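Local coordinates for protein threonine--tRNA ligase catalytic subunit (Aeropyrum pernix, PDB 3A32) that probably attaches threonine to tRNA(Thr) in two steps, activating the amino acid with ATP and then transferring it, without an editing domain of its own, at residues F218-E229 against G252-K260; Y324-P333 against F418-R426. All coordinates share one frame; numbering follows the deposited sequence.

Contact 1: F218-E229 against G252-K260; sequences FMGSKEEWEGAE and GEAAFYGPK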
loop_
_atom_site.group_PDB
_atom_site.type_symbol
_atom_site.label_atom_id
_atom_site.label_comp_id
_atom_site.label_asym_id
_atom_site.label_seq_id
_atom_site.Cartn_x
_atom_site.Cartn_y
_atom_site.Cartn_z
ATOM N N PHE A 218 -3.948 -2.186 -38.412
ATOM C CA PHE A 218 -4.530 -2.981 -37.314
ATOM C C PHE A 218 -4.077 -4.425 -37.395
ATOM O O PHE A 218 -4.496 -5.174 -38.314
ATOM C CB PHE A 218 -6.057 -2.872 -37.309
ATOM C CG PHE A 218 -6.539 -1.472 -37.171
ATOM C CD1 PHE A 218 -6.478 -0.817 -35.937
ATOM C CD2 PHE A 218 -7.007 -0.778 -38.272
ATOM C CE1 PHE A 218 -6.900 0.482 -35.812
ATOM C CE2 PHE A 218 -7.444 0.538 -38.156
ATOM C CZ PHE A 218 -7.389 1.174 -36.933
ATOM N N MET A 219 -3.230 -4.834 -36.454
ATOM C CA MET A 219 -2.678 -6.185 -36.474
ATOM C C MET A 219 -3.709 -7.253 -36.050
ATOM O O MET A 219 -4.710 -6.965 -35.392
ATOM C CB MET A 219 -1.420 -6.263 -35.599
ATOM C CG MET A 219 -1.731 -6.154 -34.071
ATOM S SD MET A 219 -0.413 -6.902 -33.123
ATOM C CE MET A 219 -0.580 -8.647 -33.553
ATOM N N GLY A 220 -3.452 -8.496 -36.414
ATOM C CA GLY A 220 -4.331 -9.580 -36.013
ATOM C C GLY A 220 -5.283 -9.980 -37.121
ATOM O O GLY A 220 -5.209 -9.476 -38.273
ATOM N N SER A 221 -6.200 -10.875 -36.767
ATOM C CA SER A 221 -7.068 -11.465 -37.729
ATOM C C SER A 221 -8.406 -10.739 -37.660
ATOM O O SER A 221 -8.738 -10.163 -36.619
ATOM C CB SER A 221 -7.226 -12.955 -37.415
ATOM O OG SER A 221 -7.765 -13.170 -36.118
ATOM N N LYS A 222 -9.153 -10.768 -38.771
ATOM C CA LYS A 222 -10.569 -10.375 -38.802
ATOM C C LYS A 222 -11.338 -10.930 -37.597
ATOM O O LYS A 222 -12.081 -10.203 -36.941
ATOM C CB LYS A 222 -11.262 -10.899 -40.081
ATOM C CG LYS A 222 -11.260 -9.967 -41.281
ATOM C CD LYS A 222 -12.237 -10.463 -42.388
ATOM C CE LYS A 222 -11.579 -11.478 -43.388
ATOM N NZ LYS A 222 -11.722 -12.933 -42.971
ATOM N N GLU A 223 -11.195 -12.232 -37.348
ATOM C CA GLU A 223 -11.960 -12.918 -36.304
ATOM C C GLU A 223 -11.781 -12.306 -34.901
ATOM O O GLU A 223 -12.760 -12.057 -34.173
ATOM C CB GLU A 223 -11.614 -14.421 -36.312
ATOM C CG GLU A 223 -12.127 -15.184 -37.583
ATOM C CD GLU A 223 -11.204 -15.111 -38.831
ATOM O OE1 GLU A 223 -10.018 -14.710 -38.740
ATOM O OE2 GLU A 223 -11.676 -15.485 -39.935
ATOM N N GLU A 224 -10.524 -12.047 -34.550
ATOM C CA GLU A 224 -10.134 -11.362 -33.314
ATOM C C GLU A 224 -10.807 -10.013 -33.165
ATOM O O GLU A 224 -11.448 -9.751 -32.137
ATOM C CB GLU A 224 -8.628 -11.185 -33.288
ATOM C CG GLU A 224 -7.891 -12.445 -32.894
ATOM C CD GLU A 224 -6.421 -12.317 -33.191
ATOM O OE1 GLU A 224 -6.075 -12.413 -34.374
ATOM O OE2 GLU A 224 -5.606 -12.072 -32.262
ATOM N N TRP A 225 -10.672 -9.168 -34.205
ATOM C CA TRP A 225 -11.221 -7.830 -34.225
ATOM C C TRP A 225 -12.766 -7.855 -34.124
ATOM O O TRP A 225 -13.385 -7.107 -33.343
ATOM C CB TRP A 225 -10.713 -7.109 -35.491
ATOM C CG TRP A 225 -9.349 -6.461 -35.308
ATOM C CD1 TRP A 225 -8.144 -6.962 -35.693
ATOM C CD2 TRP A 225 -9.069 -5.211 -34.641
ATOM N NE1 TRP A 225 -7.120 -6.097 -35.324
ATOM C CE2 TRP A 225 -7.662 -5.027 -34.661
ATOM C CE3 TRP A 225 -9.870 -4.248 -34.014
ATOM C CZ2 TRP A 225 -7.043 -3.911 -34.105
ATOM C CZ3 TRP A 225 -9.254 -3.115 -33.476
ATOM C CH2 TRP A 225 -7.851 -2.958 -33.537
ATOM N N GLU A 226 -13.388 -8.762 -34.875
ATOM C CA GLU A 226 -14.840 -8.929 -34.858
ATOM C C GLU A 226 -15.371 -9.428 -33.541
ATOM O O GLU A 226 -16.343 -8.913 -33.076
ATOM C CB GLU A 226 -15.289 -9.859 -35.983
ATOM C CG GLU A 226 -15.085 -9.187 -37.337
ATOM C CD GLU A 226 -15.558 -10.012 -38.523
ATOM O OE1 GLU A 226 -15.403 -11.256 -38.502
ATOM O OE2 GLU A 226 -16.060 -9.387 -39.484
ATOM N N GLY A 227 -14.752 -10.425 -32.947
ATOM C CA GLY A 227 -15.169 -10.926 -31.637
ATOM C C GLY A 227 -15.011 -9.860 -30.552
ATOM O O GLY A 227 -15.896 -9.685 -29.745
ATOM N N ALA A 228 -13.896 -9.121 -30.574
ATOM C CA ALA A 228 -13.621 -8.007 -29.636
ATOM C C ALA A 228 -14.534 -6.817 -29.825
ATOM O O ALA A 228 -15.161 -6.399 -28.890
ATOM C CB ALA A 228 -12.123 -7.597 -29.682
ATOM N N GLU A 229 -14.673 -6.303 -31.041
ATOM C CA GLU A 229 -15.585 -5.147 -31.300
ATOM C C GLU A 229 -17.041 -5.462 -30.983
ATOM O O GLU A 229 -17.813 -4.613 -30.457
ATOM C CB GLU A 229 -15.473 -4.665 -32.737
ATOM C CG GLU A 229 -14.075 -4.173 -33.092
ATOM C CD GLU A 229 -13.892 -3.788 -34.546
ATOM O OE1 GLU A 229 -14.786 -4.134 -35.348
ATOM O OE2 GLU A 229 -12.844 -3.170 -34.907
ATOM N N GLY A 252 -11.940 3.315 -36.977
ATOM C CA GLY A 252 -10.556 3.599 -37.292
ATOM C C GLY A 252 -9.748 4.209 -36.169
ATOM O O GLY A 252 -8.593 4.578 -36.392
ATOM N N GLU A 253 -10.316 4.312 -34.965
ATOM C CA GLU A 253 -9.598 4.959 -33.845
ATOM C C GLU A 253 -8.939 4.009 -32.873
ATOM O O GLU A 253 -8.244 4.451 -31.957
ATOM C CB GLU A 253 -10.464 5.952 -33.052
ATOM C CG GLU A 253 -11.104 7.106 -33.882
ATOM C CD GLU A 253 -10.136 8.130 -34.497
ATOM O OE1 GLU A 253 -8.917 8.135 -34.204
ATOM O OE2 GLU A 253 -10.622 8.954 -35.307
ATOM N N ALA A 254 -9.153 2.712 -33.044
ATOM C CA ALA A 254 -8.540 1.726 -32.124
ATOM C C ALA A 254 -7.011 1.819 -32.134
ATOM O O ALA A 254 -6.418 2.326 -33.079
ATOM C CB ALA A 254 -8.981 0.311 -32.482
ATOM N N ALA A 255 -6.373 1.318 -31.090
ATOM C CA ALA A 255 -4.921 1.020 -31.150
ATOM C C ALA A 255 -4.647 -0.010 -32.253
ATOM O O ALA A 255 -5.520 -0.811 -32.573
ATOM C CB ALA A 255 -4.441 0.457 -29.814
ATOM N N PHE A 256 -3.426 -0.031 -32.771
ATOM C CA PHE A 256 -2.989 -1.079 -33.698
ATOM C C PHE A 256 -3.178 -2.485 -33.171
ATOM O O PHE A 256 -3.307 -3.405 -33.979
ATOM C CB PHE A 256 -1.527 -0.878 -34.217
ATOM C CG PHE A 256 -0.423 -1.229 -33.206
ATOM C CD1 PHE A 256 0.108 -2.519 -33.147
ATOM C CD2 PHE A 256 0.090 -0.244 -32.342
ATOM C CE1 PHE A 256 1.114 -2.859 -32.234
ATOM C CE2 PHE A 256 1.100 -0.538 -31.404
ATOM C CZ PHE A 256 1.619 -1.862 -31.337
ATOM N N TYR A 257 -3.176 -2.669 -31.847
ATOM C CA TYR A 257 -3.283 -4.021 -31.229
ATOM C C TYR A 257 -4.638 -4.369 -30.656
ATOM O O TYR A 257 -4.755 -5.421 -30.016
ATOM C CB TYR A 257 -2.244 -4.243 -30.101
ATOM C CG TYR A 257 -2.236 -3.110 -29.101
ATOM C CD1 TYR A 257 -3.018 -3.140 -27.946
ATOM C CD2 TYR A 257 -1.471 -1.962 -29.351
ATOM C CE1 TYR A 257 -3.004 -2.048 -27.043
ATOM C CE2 TYR A 257 -1.453 -0.882 -28.474
ATOM C CZ TYR A 257 -2.203 -0.939 -27.315
ATOM O OH TYR A 257 -2.151 0.167 -26.488
ATOM N N GLY A 258 -5.654 -3.517 -30.818
ATOM C CA GLY A 258 -6.981 -3.954 -30.460
ATOM C C GLY A 258 -7.890 -2.787 -30.168
ATOM O O GLY A 258 -7.415 -1.690 -29.947
ATOM N N PRO A 259 -9.214 -3.023 -30.204
ATOM C CA PRO A 259 -10.225 -1.981 -29.969
ATOM C C PRO A 259 -10.344 -1.674 -28.470
ATOM O O PRO A 259 -9.762 -2.421 -27.641
ATOM C CB PRO A 259 -11.514 -2.617 -30.468
ATOM C CG PRO A 259 -11.291 -4.113 -30.296
ATOM C CD PRO A 259 -9.809 -4.360 -30.437
ATOM N N LYS A 260 -11.080 -0.609 -28.125
ATOM C CA LYS A 260 -11.203 -0.172 -26.730
ATOM C C LYS A 260 -12.482 0.578 -26.438
ATOM O O LYS A 260 -13.187 1.007 -27.335
ATOM C CB LYS A 260 -10.020 0.730 -26.331
ATOM C CG LYS A 260 -9.760 1.861 -27.332
ATOM C CD LYS A 260 -8.871 2.976 -26.737
ATOM C CE LYS A 260 -8.581 4.030 -27.822
ATOM N NZ LYS A 260 -7.932 5.228 -27.205
#
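One backbone hydrogen bond ties the two segments: M219 N gives its hydrogen to F256 O over 2.9 Å, 150° at the hydrogen and in the carbonyl plane. The accepting carbonyl belongs to the type I turn A255-G258. A second bond, inside 218-229, orients the indole: W225 NE1 donates to M219 O at 2.6 Å, close to the ring plane, so the residue bonded to the turn probably also helps to fix the indole's rotation.

Apolar packing centres on that indole. Its six-membered ring reaches the chain at G258 and P259, with W225 CZ3 3.3 Å from P259 CD, while A254 CB lies at the ring edge, 3.6 Å from W225 CZ3. The proline ring is held from the helix as well, P259 CG touching A228 CB at 3.6 Å and the CG of E229. M219, its CG set between backbone N and carbonyl carbon (chi1 70°), brings that CG beside F256 O and up to Y257 CA.

Aromatic edges meet carbonyl oxygens. The rim of F218 turns to G252 O, A254 O and A255 O, with CE1 3.3 Å from A254 O; A255 O also sits at the edge of W225, 3.3 Å from CH2.

At the helix start S221 and E224 form a capping box, and E224 OE1 accepts from both N and OG of S221. E224 OE2 pairs with R289, and E229 bonds to S209 and K211. The contact joins the first turns of helix 222-243 to the loop between strands 246-250 and 260-268; F285, just past strand 273-284, meets W225 edge-to-face.

Contact 2: Y324-P333 against F418-R426; sequences YLEHRRGRMP and FDLESMKRR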
loop_
_atom_site.group_PDB
_atom_site.type_symbol
_atom_site.label_atom_id
_atom_site.label_comp_id
_atom_site.label_asym_id
_atom_site.label_seq_id
_atom_site.Cartn_x
_atom_site.Cartn_y
_atom_site.Cartn_z
ATOM N N TYR A 324 -10.147 15.723 -10.203
ATOM C CA TYR A 324 -11.064 15.728 -9.062
ATOM C C TYR A 324 -10.924 17.013 -8.208
ATOM O O TYR A 324 -11.894 17.648 -7.855
ATOM C CB TYR A 324 -10.907 14.463 -8.161
ATOM C CG TYR A 324 -11.904 14.502 -7.039
ATOM C CD1 TYR A 324 -13.173 13.859 -7.150
ATOM C CD2 TYR A 324 -11.624 15.226 -5.879
ATOM C CE1 TYR A 324 -14.109 13.945 -6.119
ATOM C CE2 TYR A 324 -12.544 15.314 -4.844
ATOM C CZ TYR A 324 -13.790 14.677 -4.967
ATOM O OH TYR A 324 -14.689 14.828 -3.935
ATOM N N LEU A 325 -9.704 17.382 -7.856
ATOM C CA LEU A 325 -9.510 18.556 -6.999
ATOM C C LEU A 325 -10.082 19.822 -7.669
ATOM O O LEU A 325 -10.608 20.670 -6.983
ATOM C CB LEU A 325 -8.024 18.747 -6.606
ATOM C CG LEU A 325 -7.454 17.702 -5.644
ATOM C CD1 LEU A 325 -5.892 17.775 -5.641
ATOM C CD2 LEU A 325 -8.059 17.892 -4.219
ATOM N N GLU A 326 -9.977 19.928 -8.987
ATOM C CA GLU A 326 -10.587 21.032 -9.706
ATOM C C GLU A 326 -12.101 20.967 -9.772
ATOM O O GLU A 326 -12.759 21.914 -9.345
ATOM C CB GLU A 326 -9.912 21.256 -11.066
ATOM C CG GLU A 326 -8.451 21.822 -10.885
ATOM C CD GLU A 326 -7.648 21.820 -12.207
ATOM O OE1 GLU A 326 -8.302 21.591 -13.229
ATOM O OE2 GLU A 326 -6.387 22.015 -12.225
ATOM N N HIS A 327 -12.664 19.836 -10.211
ATOM C CA HIS A 327 -14.112 19.676 -10.279
ATOM C C HIS A 327 -14.786 19.926 -8.912
ATOM O O HIS A 327 -15.877 20.491 -8.863
ATOM C CB HIS A 327 -14.463 18.287 -10.832
ATOM C CG HIS A 327 -15.935 18.017 -10.950
ATOM N ND1 HIS A 327 -16.746 18.677 -11.849
ATOM C CD2 HIS A 327 -16.732 17.139 -10.299
ATOM C CE1 HIS A 327 -17.981 18.236 -11.724
ATOM N NE2 HIS A 327 -18.000 17.309 -10.782
ATOM N N ARG A 328 -14.119 19.536 -7.820
ATOM C CA ARG A 328 -14.687 19.674 -6.461
ATOM C C ARG A 328 -14.044 20.739 -5.594
ATOM O O ARG A 328 -14.264 20.775 -4.409
ATOM C CB ARG A 328 -14.682 18.346 -5.731
ATOM C CG ARG A 328 -15.779 17.416 -6.250
ATOM C CD ARG A 328 -16.994 17.474 -5.327
ATOM N NE ARG A 328 -18.181 16.829 -5.907
ATOM C CZ ARG A 328 -18.463 15.533 -5.799
ATOM N NH1 ARG A 328 -17.604 14.727 -5.149
ATOM N NH2 ARG A 328 -19.581 15.021 -6.381
ATOM N N ARG A 329 -13.251 21.615 -6.206
ATOM C CA ARG A 329 -12.685 22.760 -5.505
ATOM C C ARG A 329 -12.046 22.355 -4.139
ATOM O O ARG A 329 -12.284 23.021 -3.072
ATOM C CB ARG A 329 -13.747 23.871 -5.356
ATOM C CG ARG A 329 -14.031 24.683 -6.679
ATOM C CD ARG A 329 -15.292 24.256 -7.353
ATOM N NE ARG A 329 -15.600 25.093 -8.523
ATOM C CZ ARG A 329 -15.793 24.666 -9.786
ATOM N NH1 ARG A 329 -15.719 23.363 -10.125
ATOM N NH2 ARG A 329 -16.069 25.572 -10.730
ATOM N N GLY A 330 -11.208 21.308 -4.180
ATOM C CA GLY A 330 -10.420 20.975 -3.044
ATOM C C GLY A 330 -11.172 20.131 -2.022
ATOM O O GLY A 330 -10.621 19.850 -0.957
ATOM N N ARG A 331 -12.397 19.703 -2.358
ATOM C CA ARG A 331 -13.292 19.030 -1.387
ATOM C C ARG A 331 -13.283 17.520 -1.526
ATOM O O ARG A 331 -13.877 16.966 -2.447
ATOM C CB ARG A 331 -14.728 19.557 -1.487
ATOM C CG ARG A 331 -14.849 21.043 -1.208
ATOM C CD ARG A 331 -14.572 21.450 0.280
ATOM N NE ARG A 331 -14.681 22.905 0.476
ATOM C CZ ARG A 331 -14.685 23.518 1.657
ATOM N NH1 ARG A 331 -14.554 22.836 2.804
ATOM N NH2 ARG A 331 -14.823 24.835 1.693
ATOM N N MET A 332 -12.569 16.869 -0.618
ATOM C CA MET A 332 -12.364 15.422 -0.642
ATOM C C MET A 332 -13.503 14.697 0.076
ATOM O O MET A 332 -14.037 15.220 1.096
ATOM C CB MET A 332 -11.050 15.061 0.088
ATOM C CG MET A 332 -9.764 15.706 -0.515
ATOM S SD MET A 332 -9.576 15.270 -2.260
ATOM C CE MET A 332 -9.141 13.511 -2.107
ATOM N N PRO A 333 -13.828 13.465 -0.396
ATOM C CA PRO A 333 -14.762 12.618 0.362
ATOM C C PRO A 333 -14.145 12.276 1.722
ATOM O O PRO A 333 -12.910 12.191 1.812
ATOM C CB PRO A 333 -14.893 11.340 -0.482
ATOM C CG PRO A 333 -13.843 11.429 -1.574
ATOM C CD PRO A 333 -13.270 12.803 -1.602
ATOM N N PHE A 418 -19.414 18.666 5.162
ATOM C CA PHE A 418 -19.434 19.363 3.897
ATOM C C PHE A 418 -20.144 18.458 2.918
ATOM O O PHE A 418 -19.767 17.291 2.742
ATOM C CB PHE A 418 -18.027 19.699 3.385
ATOM C CG PHE A 418 -18.071 20.511 2.158
ATOM C CD1 PHE A 418 -18.194 21.941 2.241
ATOM C CD2 PHE A 418 -18.128 19.874 0.895
ATOM C CE1 PHE A 418 -18.329 22.731 1.070
ATOM C CE2 PHE A 418 -18.275 20.645 -0.291
ATOM C CZ PHE A 418 -18.352 22.080 -0.214
ATOM N N ASP A 419 -21.162 18.989 2.277
ATOM C CA ASP A 419 -22.016 18.230 1.371
ATOM C C ASP A 419 -21.502 18.342 -0.054
ATOM O O ASP A 419 -21.552 19.411 -0.644
ATOM C CB ASP A 419 -23.418 18.816 1.405
ATOM C CG ASP A 419 -24.448 17.828 0.946
ATOM O OD1 ASP A 419 -24.549 16.775 1.639
ATOM O OD2 ASP A 419 -25.125 18.076 -0.091
ATOM N N LEU A 420 -21.002 17.241 -0.596
ATOM C CA LEU A 420 -20.286 17.307 -1.888
ATOM C C LEU A 420 -21.190 17.643 -3.062
ATOM O O LEU A 420 -20.752 18.315 -3.972
ATOM C CB LEU A 420 -19.479 16.043 -2.167
ATOM C CG LEU A 420 -18.383 15.692 -1.154
ATOM C CD1 LEU A 420 -17.829 14.309 -1.507
ATOM C CD2 LEU A 420 -17.269 16.797 -1.081
ATOM N N GLU A 421 -22.436 17.170 -3.043
ATOM C CA GLU A 421 -23.418 17.504 -4.115
ATOM C C GLU A 421 -23.747 18.993 -4.146
ATOM O O GLU A 421 -23.452 19.672 -5.139
ATOM C CB GLU A 421 -24.712 16.651 -4.051
ATOM C CG GLU A 421 -24.516 15.117 -3.886
ATOM C CD GLU A 421 -23.487 14.476 -4.886
ATOM O OE1 GLU A 421 -23.616 14.690 -6.142
ATOM O OE2 GLU A 421 -22.576 13.735 -4.384
ATOM N N SER A 422 -24.309 19.514 -3.058
ATOM C CA SER A 422 -24.627 20.946 -2.977
ATOM C C SER A 422 -23.382 21.844 -2.845
ATOM O O SER A 422 -23.455 23.067 -3.106
ATOM C CB SER A 422 -25.620 21.208 -1.829
ATOM O OG SER A 422 -25.025 20.973 -0.548
ATOM N N MET A 423 -22.225 21.246 -2.480
ATOM C CA MET A 423 -20.985 22.017 -2.262
ATOM C C MET A 423 -21.185 23.079 -1.184
ATOM O O MET A 423 -20.750 24.199 -1.340
ATOM C CB MET A 423 -20.478 22.689 -3.559
ATOM C CG MET A 423 -19.965 21.700 -4.641
ATOM S SD MET A 423 -18.441 20.858 -4.200
ATOM C CE MET A 423 -17.312 22.266 -4.079
ATOM N N LYS A 424 -21.839 22.692 -0.088
ATOM C CA LYS A 424 -22.084 23.535 1.068
ATOM C C LYS A 424 -21.870 22.706 2.321
ATOM O O LYS A 424 -22.111 21.487 2.321
ATOM C CB LYS A 424 -23.540 24.070 1.061
ATOM C CG LYS A 424 -23.880 24.986 -0.165
ATOM C CD LYS A 424 -25.135 25.852 0.086
ATOM C CE LYS A 424 -25.859 26.448 -1.171
ATOM N NZ LYS A 424 -26.594 27.795 -0.822
ATOM N N ARG A 425 -21.441 23.385 3.385
ATOM C CA ARG A 425 -21.549 22.880 4.759
ATOM C C ARG A 425 -22.993 22.621 5.188
ATOM O O ARG A 425 -23.917 23.403 4.890
ATOM C CB ARG A 425 -20.934 23.886 5.750
ATOM C CG ARG A 425 -19.433 24.046 5.608
ATOM C CD ARG A 425 -18.696 23.025 6.443
ATOM N NE ARG A 425 -17.242 23.124 6.232
ATOM C CZ ARG A 425 -16.411 22.099 6.354
ATOM N NH1 ARG A 425 -16.876 20.887 6.676
ATOM N NH2 ARG A 425 -15.135 22.282 6.136
ATOM N N ARG A 426 -23.196 21.544 5.914
ATOM C CA ARG A 426 -24.509 21.271 6.420
ATOM C C ARG A 426 -24.418 21.033 7.914
ATOM O O ARG A 426 -23.697 20.146 8.353
ATOM C CB ARG A 426 -25.125 20.072 5.695
ATOM C CG ARG A 426 -26.554 19.775 6.107
ATOM C CD ARG A 426 -27.208 18.702 5.183
ATOM N NE ARG A 426 -26.696 17.382 5.509
ATOM C CZ ARG A 426 -27.117 16.639 6.539
ATOM N NH1 ARG A 426 -28.096 17.074 7.357
ATOM N NH2 ARG A 426 -26.550 15.449 6.739
HETATM O O HOH W 1 -20.230 19.003 -7.169
#
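A Schellman motif ends helix 317-327, with R329 at C-prime, and the chain leaving it packs on the link between strands 412-419 and 424-431, where M423 and K424 face D419 in a G1 beta bulge. R331 lies along F418: its guanidinium stacks flat on the ring, planes 2° apart, with R331 CD 3.7 Å from the ring centroid. The bend at chi2 (-69°) lets both aliphatic chain and charged end follow that face. R331 NH1 comes within 3.4 Å of R425 NH2; E392 pairs with both arginines, which probably offsets their like charges.

R328 meets L420, whose CB sits over one face of the guanidinium, toward its rim; R328 NH1 donates to Y324 OH at 3.2 Å, and NH1 and NH2 also bond to F193 O and K194 O. E421 OE2 lies 3.8 Å from R328 NH2, well out of the guanidinium plane, a long ion pair of charge alone. A leucine in place of R328 would probably leave Y324 OH and the F193 and K194 carbonyls without these donors, and E421 without its ion-pair partner. L420 CD2 packs on R331 CB at 3.8 Å. The contact joins the end of helix 317-327 to edge strand 424-431 and its neighbour 412-419.

Contact 1 closes before contact 2 opens along the chain, and their centres lie 40 Å apart on opposite sides of the chain's centre, with about 20 Å between nearest atoms. Contact 1 is local to the class II catalytic core: its loop leads into strand 260-268 of the large mixed sheet, and Y257 comes about 5 Å from the zinc ligand H310, side chain to side chain. Strand 306-316 of that sheet carries H310 and runs on to helix 317-327, whose end enters contact 2. There the core meets the sheet of the anticodon-binding domain, so contact 2 is one place where the two domains touch, and probably bears on how they sit together.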